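Abbfa_003403 (PDB 4ZXH) probably builds a peptide as a four-domain nonribosomal peptide synthetase, joining condensation, adenylation, phosphopantetheine-carrier and thioesterase units in one chain. Local coordinates at residues 520-525 / 602-607; 482-487 / 614-619; 496-499 / 505-508. All coordinates share one frame; numbering follows the deposited sequence.

How the interactions relate
The three contacts lie in the N-terminal part of the adenylation domain, the module's presumed amino acid-activating unit. Interactions 1 and 2 have centres about 17 Å apart and touch through packing of Ala520 on Leu616 and of Arg524 on Thr615; both use the long loop between strands 598-600 and 621-627. Interaction 3 stands apart, its nearest atoms about 9 Å from each of the others and its centre about 20 Å from that of interaction 1 and 21 Å from that of interaction 2, but the chain ties it to both: helix 483-494 leads into its first strand, and its second runs straight into helix 509-525. The bound phosphopantetheine lies in a distant part of the molecule.

Interaction 1 (520-525 / 602-607); sequences AEYLRA and NQAGVV
One face of the Tyr522 ring is laid against the loop backbone at Gln603 and Ala604. The Ala604 CA stands 3.6 Å above the ring plane and the Gln603 C stands 3.9 Å above it, both displaced toward the rim, so the phenol rests on a peptide link. The Ala604 methyl sits at the root of the ring, with CB 3.6 Å from Tyr522 CG, while the hydroxyl end runs on past Gln603, whose CB lies beside Tyr522 OH. No hydrogen bond crosses the interface; it is an apolar, shape-based contact at the protein surface.

With CG anti to the backbone N of Tyr522 (chi1 -167°), the ring continues toward the loop. Gln603 lies alongside, pointing the same way, but its chain bends at chi2 and its amide ends up turned 77° from the ring, leading away from the helix. One turn of the helix surface is braced in a different manner: Arg524 takes Glu521 side-on, NE to OE1 at 3.1 Å and NH2 to OE2 at 2.9 Å, each oxygen approached on its syn side. Such a two-pronged salt bridge between residues three apart would restrict the rotation of both groups.

In the adenylation domain this is a loop-on-helix contact. The Tyr522 ring also meets His526 edge-to-face and touches Leu599, so this part of helix 509-525 lies against strand 598-600, an edge strand of a four-stranded parallel sheet, while Ala520 and Leu523 pack on helix 543-553.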
loop_
_atom_site.group_PDB
_atom_site.type_symbol
_atom_site.label_atom_id
_atom_site.label_comp_id
_atom_site.label_asym_id
_atom_site.label_seq_id
_atom_site.Cartn_x
_atom_site.Cartn_y
_atom_site.Cartn_z
ATOM N N ALA A 520 -33.216 45.914 19.154
ATOM C CA ALA A 520 -32.683 46.069 20.497
ATOM C C ALA A 520 -33.783 46.580 21.418
ATOM O O ALA A 520 -33.986 46.070 22.520
ATOM C CB ALA A 520 -31.493 47.006 20.498
ATOM N N GLU A 521 -34.518 47.577 20.942
ATOM C CA GLU A 521 -35.565 48.187 21.746
ATOM C C GLU A 521 -36.749 47.244 21.939
ATOM O O GLU A 521 -37.328 47.199 23.016
ATOM C CB GLU A 521 -36.018 49.506 21.119
ATOM C CG GLU A 521 -37.117 50.236 21.887
ATOM C CD GLU A 521 -36.766 50.560 23.342
ATOM O OE1 GLU A 521 -35.567 50.550 23.713
ATOM O OE2 GLU A 521 -37.709 50.835 24.119
ATOM N N TYR A 522 -37.101 46.479 20.915
ATOM C CA TYR A 522 -38.146 45.476 21.070
ATOM C C TYR A 522 -37.805 44.506 22.208
ATOM O O TYR A 522 -38.655 44.190 23.053
ATOM C CB TYR A 522 -38.334 44.720 19.766
ATOM C CG TYR A 522 -39.585 43.865 19.679
ATOM C CD1 TYR A 522 -40.839 44.424 19.838
ATOM C CD2 TYR A 522 -39.512 42.505 19.364
ATOM C CE1 TYR A 522 -41.987 43.664 19.729
ATOM C CE2 TYR A 522 -40.665 41.730 19.254
ATOM C CZ TYR A 522 -41.898 42.324 19.438
ATOM O OH TYR A 522 -43.058 41.589 19.337
ATOM N N LEU A 523 -36.549 44.053 22.243
ATOM C CA LEU A 523 -36.118 43.096 23.251
ATOM C C LEU A 523 -36.095 43.732 24.656
ATOM O O LEU A 523 -36.588 43.148 25.621
ATOM C CB LEU A 523 -34.742 42.532 22.885
ATOM C CG LEU A 523 -34.652 41.635 21.642
ATOM C CD1 LEU A 523 -33.195 41.353 21.240
ATOM C CD2 LEU A 523 -35.388 40.329 21.881
ATOM N N ARG A 524 -35.527 44.926 24.775
ATOM C CA ARG A 524 -35.492 45.606 26.054
ATOM C C ARG A 524 -36.918 45.818 26.570
ATOM O O ARG A 524 -37.223 45.591 27.752
ATOM C CB ARG A 524 -34.767 46.948 25.931
ATOM C CG ARG A 524 -34.457 47.609 27.283
ATOM C CD ARG A 524 -34.290 49.093 27.137
ATOM N NE ARG A 524 -35.536 49.684 26.666
ATOM C CZ ARG A 524 -36.477 50.163 27.476
ATOM N NH1 ARG A 524 -36.294 50.140 28.793
ATOM N NH2 ARG A 524 -37.591 50.677 26.975
ATOM N N ALA A 525 -37.792 46.237 25.661
ATOM C CA ALA A 525 -39.146 46.628 26.030
ATOM C C ALA A 525 -39.971 45.422 26.466
ATOM O O ALA A 525 -41.038 45.580 27.052
ATOM C CB ALA A 525 -39.823 47.345 24.874
ATOM N N ASN A 602 -40.868 40.374 13.451
ATOM C CA ASN A 602 -41.539 41.266 12.514
ATOM C C ASN A 602 -42.319 42.354 13.243
ATOM O O ASN A 602 -42.648 43.383 12.655
ATOM C CB ASN A 602 -42.476 40.477 11.598
ATOM C CG ASN A 602 -41.734 39.498 10.694
ATOM O OD1 ASN A 602 -40.700 39.835 10.106
ATOM N ND2 ASN A 602 -42.255 38.271 10.593
ATOM N N GLN A 603 -42.612 42.117 14.521
ATOM C CA GLN A 603 -43.386 43.048 15.341
ATOM C C GLN A 603 -42.499 44.125 15.905
ATOM O O GLN A 603 -42.976 45.128 16.430
ATOM C CB GLN A 603 -44.088 42.323 16.487
ATOM C CG GLN A 603 -45.250 41.481 16.042
ATOM C CD GLN A 603 -46.042 42.166 14.956
ATOM O OE1 GLN A 603 -45.923 41.820 13.778
ATOM N NE2 GLN A 603 -46.833 43.170 15.338
ATOM N N ALA A 604 -41.198 43.898 15.817
ATOM C CA ALA A 604 -40.229 44.889 16.254
ATOM C C ALA A 604 -40.375 46.131 15.401
ATOM O O ALA A 604 -40.381 46.048 14.173
ATOM C CB ALA A 604 -38.811 44.338 16.160
ATOM N N GLY A 605 -40.506 47.285 16.039
ATOM C CA GLY A 605 -40.562 48.521 15.286
ATOM C C GLY A 605 -39.295 48.738 14.468
ATOM O O GLY A 605 -38.403 47.880 14.380
ATOM N N VAL A 606 -39.229 49.891 13.822
ATOM C CA VAL A 606 -37.950 50.398 13.369
ATOM C C VAL A 606 -37.790 51.703 14.148
ATOM O O VAL A 606 -38.762 52.429 14.401
ATOM C CB VAL A 606 -37.872 50.566 11.826
ATOM C CG1 VAL A 606 -36.739 51.480 11.434
ATOM C CG2 VAL A 606 -37.693 49.206 11.155
ATOM N N VAL A 607 -36.567 51.945 14.594
ATOM C CA VAL A 607 -36.282 53.003 15.538
ATOM C C VAL A 607 -35.042 53.720 15.055
ATOM O O VAL A 607 -34.090 53.073 14.633
ATOM C CB VAL A 607 -36.057 52.436 16.953
ATOM C CG1 VAL A 607 -35.531 53.499 17.884
ATOM C CG2 VAL A 607 -37.341 51.841 17.495
#

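Interaction 2 (482-487 / 614-619); sequences DLFAMI and ETLAFG
The helical turn that brings Phe484 to Phe618 is capped by Asp482, whose OD1 accepts from Ala485 N at 3.1 Å. The N-H points almost straight at the oxygen (171°), though it arrives from above the carboxylate plane. This N-cap bond supplies a partner for an amide in the first turn of helix 483-494, and the negative carboxylate would also suit the positive end of the helix dipole.

Below the cap the contact is apolar. The two phenylalanine rings lie nearly parallel, with planes at 29°, in an offset arrangement, centroids 4.7 Å apart, with little of one ring lying over the other. Phe618 CE1 stands over the rim of the Phe484 face, 3.4 Å from Phe484 CG. In return Phe484 CB lies over the Phe618 ring, 3.8 Å from its centroid, a CH-pi contact. A chi1 of -164°, with CG anti to the backbone N, swings the Phe484 ring toward the loop, where its CE2 edge meets Leu616 CB at 3.8 Å.

Helix 483-494 is thereby joined to the loop that leads into strand 621-627 of the adenylation domain, with helix 543-553 packed behind both through Trp552 and Ala553. Leu483 CD2 approaches the edge of Phe618 more loosely. His641 and Trp552 add further aromatic neighbours to Phe618.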
loop_
_atom_site.group_PDB
_atom_site.type_symbol
_atom_site.label_atom_id
_atom_site.label_comp_id
_atom_site.label_asym_id
_atom_site.label_seq_id
_atom_site.Cartn_x
_atom_site.Cartn_y
_atom_site.Cartn_z
ATOM N N ASP A 482 -13.329 47.285 19.869
ATOM C CA ASP A 482 -14.766 47.459 20.014
ATOM C C ASP A 482 -15.478 47.167 18.697
ATOM O O ASP A 482 -15.572 48.027 17.825
ATOM C CB ASP A 482 -15.065 48.882 20.481
ATOM C CG ASP A 482 -16.523 49.120 20.745
ATOM O OD1 ASP A 482 -17.346 48.294 20.292
ATOM O OD2 ASP A 482 -16.850 50.141 21.413
ATOM N N LEU A 483 -16.006 45.955 18.578
ATOM C CA LEU A 483 -16.690 45.540 17.368
ATOM C C LEU A 483 -17.867 46.446 17.022
ATOM O O LEU A 483 -18.043 46.809 15.862
ATOM C CB LEU A 483 -17.159 44.098 17.503
ATOM C CG LEU A 483 -17.983 43.541 16.347
ATOM C CD1 LEU A 483 -17.237 43.701 15.040
ATOM C CD2 LEU A 483 -18.269 42.077 16.600
ATOM N N PHE A 484 -18.655 46.823 18.025
ATOM C CA PHE A 484 -19.872 47.605 17.791
ATOM C C PHE A 484 -19.549 48.967 17.192
ATOM O O PHE A 484 -20.187 49.409 16.240
ATOM C CB PHE A 484 -20.647 47.793 19.098
ATOM C CG PHE A 484 -22.074 48.234 18.905
ATOM C CD1 PHE A 484 -22.792 47.845 17.784
ATOM C CD2 PHE A 484 -22.704 49.025 19.857
ATOM C CE1 PHE A 484 -24.116 48.233 17.616
ATOM C CE2 PHE A 484 -24.024 49.416 19.702
ATOM C CZ PHE A 484 -24.733 49.018 18.579
ATOM N N ALA A 485 -18.556 49.627 17.770
ATOM C CA ALA A 485 -18.142 50.948 17.320
ATOM C C ALA A 485 -17.710 50.911 15.858
ATOM O O ALA A 485 -18.022 51.815 15.091
ATOM C CB ALA A 485 -17.023 51.477 18.195
ATOM N N MET A 486 -17.005 49.850 15.480
ATOM C CA MET A 486 -16.566 49.665 14.106
ATOM C C MET A 486 -17.744 49.602 13.138
ATOM O O MET A 486 -17.706 50.204 12.062
ATOM C CB MET A 486 -15.736 48.393 13.975
ATOM C CG MET A 486 -14.406 48.413 14.697
ATOM S SD MET A 486 -13.409 46.988 14.202
ATOM C CE MET A 486 -13.027 47.442 12.511
ATOM N N ILE A 487 -18.786 48.870 13.523
ATOM C CA ILE A 487 -19.960 48.715 12.675
ATOM C C ILE A 487 -20.796 49.987 12.647
ATOM O O ILE A 487 -21.302 50.381 11.596
ATOM C CB ILE A 487 -20.824 47.524 13.119
ATOM C CG1 ILE A 487 -20.042 46.226 12.911
ATOM C CG2 ILE A 487 -22.098 47.454 12.307
ATOM C CD1 ILE A 487 -20.846 44.983 13.135
ATOM N N GLU A 614 -27.597 55.586 23.306
ATOM C CA GLU A 614 -27.143 55.703 24.693
ATOM C C GLU A 614 -27.432 54.397 25.450
ATOM O O GLU A 614 -26.691 54.000 26.349
ATOM C CB GLU A 614 -27.811 56.906 25.384
ATOM N N THR A 615 -28.513 53.734 25.056
ATOM C CA THR A 615 -28.900 52.440 25.605
ATOM C C THR A 615 -27.942 51.305 25.206
ATOM O O THR A 615 -27.650 50.421 26.009
ATOM C CB THR A 615 -30.340 52.063 25.138
ATOM O OG1 THR A 615 -31.246 53.116 25.476
ATOM C CG2 THR A 615 -30.815 50.753 25.763
ATOM N N LEU A 616 -27.450 51.340 23.970
ATOM C CA LEU A 616 -26.857 50.156 23.350
ATOM C C LEU A 616 -25.381 49.955 23.675
ATOM O O LEU A 616 -24.547 50.850 23.492
ATOM C CB LEU A 616 -27.035 50.210 21.836
ATOM C CG LEU A 616 -28.392 50.726 21.353
ATOM C CD1 LEU A 616 -28.416 50.764 19.840
ATOM C CD2 LEU A 616 -29.572 49.908 21.892
ATOM N N ALA A 617 -25.083 48.751 24.149
ATOM C CA ALA A 617 -23.736 48.327 24.500
ATOM C C ALA A 617 -23.729 46.821 24.568
ATOM O O ALA A 617 -24.627 46.237 25.162
ATOM C CB ALA A 617 -23.307 48.909 25.825
ATOM N N PHE A 618 -22.723 46.185 23.982
ATOM C CA PHE A 618 -22.628 44.732 24.059
ATOM C C PHE A 618 -22.459 44.274 25.509
ATOM O O PHE A 618 -22.039 45.050 26.363
ATOM C CB PHE A 618 -21.476 44.217 23.196
ATOM C CG PHE A 618 -21.727 44.325 21.710
ATOM C CD1 PHE A 618 -22.846 44.979 21.219
ATOM C CD2 PHE A 618 -20.847 43.757 20.804
ATOM C CE1 PHE A 618 -23.081 45.079 19.845
ATOM C CE2 PHE A 618 -21.078 43.848 19.425
ATOM C CZ PHE A 618 -22.199 44.512 18.947
ATOM N N GLY A 619 -22.838 43.030 25.793
ATOM C CA GLY A 619 -22.598 42.421 27.097
ATOM C C GLY A 619 -21.276 41.664 27.061
ATOM O O GLY A 619 -20.498 41.823 26.111
#

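Interaction 3 (496-499 / 505-508)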
loop_
_atom_site.group_PDB
_atom_site.type_symbol
_atom_site.label_atom_id
_atom_site.label_comp_id
_atom_site.label_asym_id
_atom_site.label_seq_id
_atom_site.Cartn_x
_atom_site.Cartn_y
_atom_site.Cartn_z
ATOM N N ASP A 496 -26.399 55.248 2.526
ATOM C CA ASP A 496 -27.457 54.578 1.767
ATOM C C ASP A 496 -26.935 53.487 0.824
ATOM O O ASP A 496 -27.706 52.857 0.094
ATOM C CB ASP A 496 -28.274 55.618 0.995
ATOM C CG ASP A 496 -29.240 56.380 1.900
ATOM O OD1 ASP A 496 -29.735 55.770 2.879
ATOM O OD2 ASP A 496 -29.492 57.582 1.654
ATOM N N ASN A 497 -25.627 53.252 0.859
ATOM C CA ASN A 497 -25.039 52.124 0.147
ATOM C C ASN A 497 -25.578 50.791 0.644
ATOM O O ASN A 497 -26.075 50.694 1.776
ATOM C CB ASN A 497 -23.519 52.134 0.287
ATOM C CG ASN A 497 -22.850 53.098 -0.665
ATOM O OD1 ASN A 497 -22.192 54.044 -0.235
ATOM N ND2 ASN A 497 -22.985 52.846 -1.966
ATOM N N HIS A 498 -25.458 49.769 -0.202
ATOM C CA HIS A 498 -25.930 48.427 0.129
ATOM C C HIS A 498 -25.145 47.794 1.276
ATOM O O HIS A 498 -23.937 47.973 1.392
ATOM C CB HIS A 498 -25.852 47.508 -1.091
ATOM C CG HIS A 498 -26.579 48.026 -2.293
ATOM N ND1 HIS A 498 -27.814 48.630 -2.215
ATOM C CD2 HIS A 498 -26.254 47.994 -3.607
ATOM C CE1 HIS A 498 -28.213 48.969 -3.427
ATOM N NE2 HIS A 498 -27.286 48.594 -4.289
ATOM N N ALA A 499 -25.851 47.037 2.109
ATOM C CA ALA A 499 -25.251 46.319 3.220
ATOM C C ALA A 499 -25.664 44.842 3.196
ATOM O O ALA A 499 -24.829 43.955 3.361
ATOM C CB ALA A 499 -25.650 46.961 4.531
ATOM N N HIS A 505 -35.240 41.601 -1.078
ATOM C CA HIS A 505 -34.897 42.971 -1.443
ATOM C C HIS A 505 -33.801 43.549 -0.534
ATOM O O HIS A 505 -33.664 43.155 0.627
ATOM C CB HIS A 505 -36.144 43.867 -1.408
ATOM C CG HIS A 505 -35.868 45.303 -1.749
ATOM N ND1 HIS A 505 -35.351 45.694 -2.967
ATOM C CD2 HIS A 505 -36.024 46.439 -1.026
ATOM C CE1 HIS A 505 -35.208 47.008 -2.981
ATOM N NE2 HIS A 505 -35.609 47.484 -1.815
ATOM N N THR A 506 -33.056 44.512 -1.080
ATOM C CA THR A 506 -31.815 45.043 -0.504
ATOM C C THR A 506 -31.986 46.004 0.675
ATOM O O THR A 506 -32.841 46.887 0.653
ATOM C CB THR A 506 -31.007 45.786 -1.590
ATOM O OG1 THR A 506 -31.055 45.041 -2.812
ATOM C CG2 THR A 506 -29.564 45.965 -1.160
ATOM N N VAL A 507 -31.138 45.835 1.688
ATOM C CA VAL A 507 -31.108 46.698 2.870
ATOM C C VAL A 507 -29.881 47.598 2.880
ATOM O O VAL A 507 -28.765 47.100 2.840
ATOM C CB VAL A 507 -31.082 45.882 4.179
ATOM C CG1 VAL A 507 -30.980 46.805 5.377
ATOM C CG2 VAL A 507 -32.296 44.990 4.287
ATOM N N SER A 508 -30.073 48.912 2.957
ATOM C CA SER A 508 -28.935 49.826 3.041
ATOM C C SER A 508 -28.310 49.841 4.445
ATOM O O SER A 508 -28.901 49.336 5.399
ATOM C CB SER A 508 -29.363 51.239 2.661
ATOM O OG SER A 508 -30.202 51.786 3.659
#
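Ser508 CB faces two carbonyl oxygens of the opposing segment, Asn497 O at 3.4 Å and Asp496 O at 3.5 Å. From there OG turns into the position between the backbone N and the carbonyl carbon (chi1 70°), where it caps a backbone N just past the segment, at the start of helix 509-525. Because Glu511 accepts from Ser508 N in turn, the arrangement is consistent with a capping box. Asp496 OD1 lies 4.1 Å from Ser508 OG, but its salt bridge is with Arg510.

His498 and Ser508 form an antiparallel, non-hydrogen-bonded pair of a small beta hairpin. Next to it Ala499 N gives its hydrogen to Val507 O at 3.0 Å. At the other end of the contact Thr506 CG2, anti to its own backbone N, approaches the His498 imidazole obliquely, 3.4 Å from ND1. Strand 507-508 is an edge strand of a mixed sheet, and Ala499 bonds onward to Val688 in strand 687-690.

Main-chain polarity thus pairs the strands, while the serine hydroxyl and the aspartate carboxylate spend their polarity on the helix that follows.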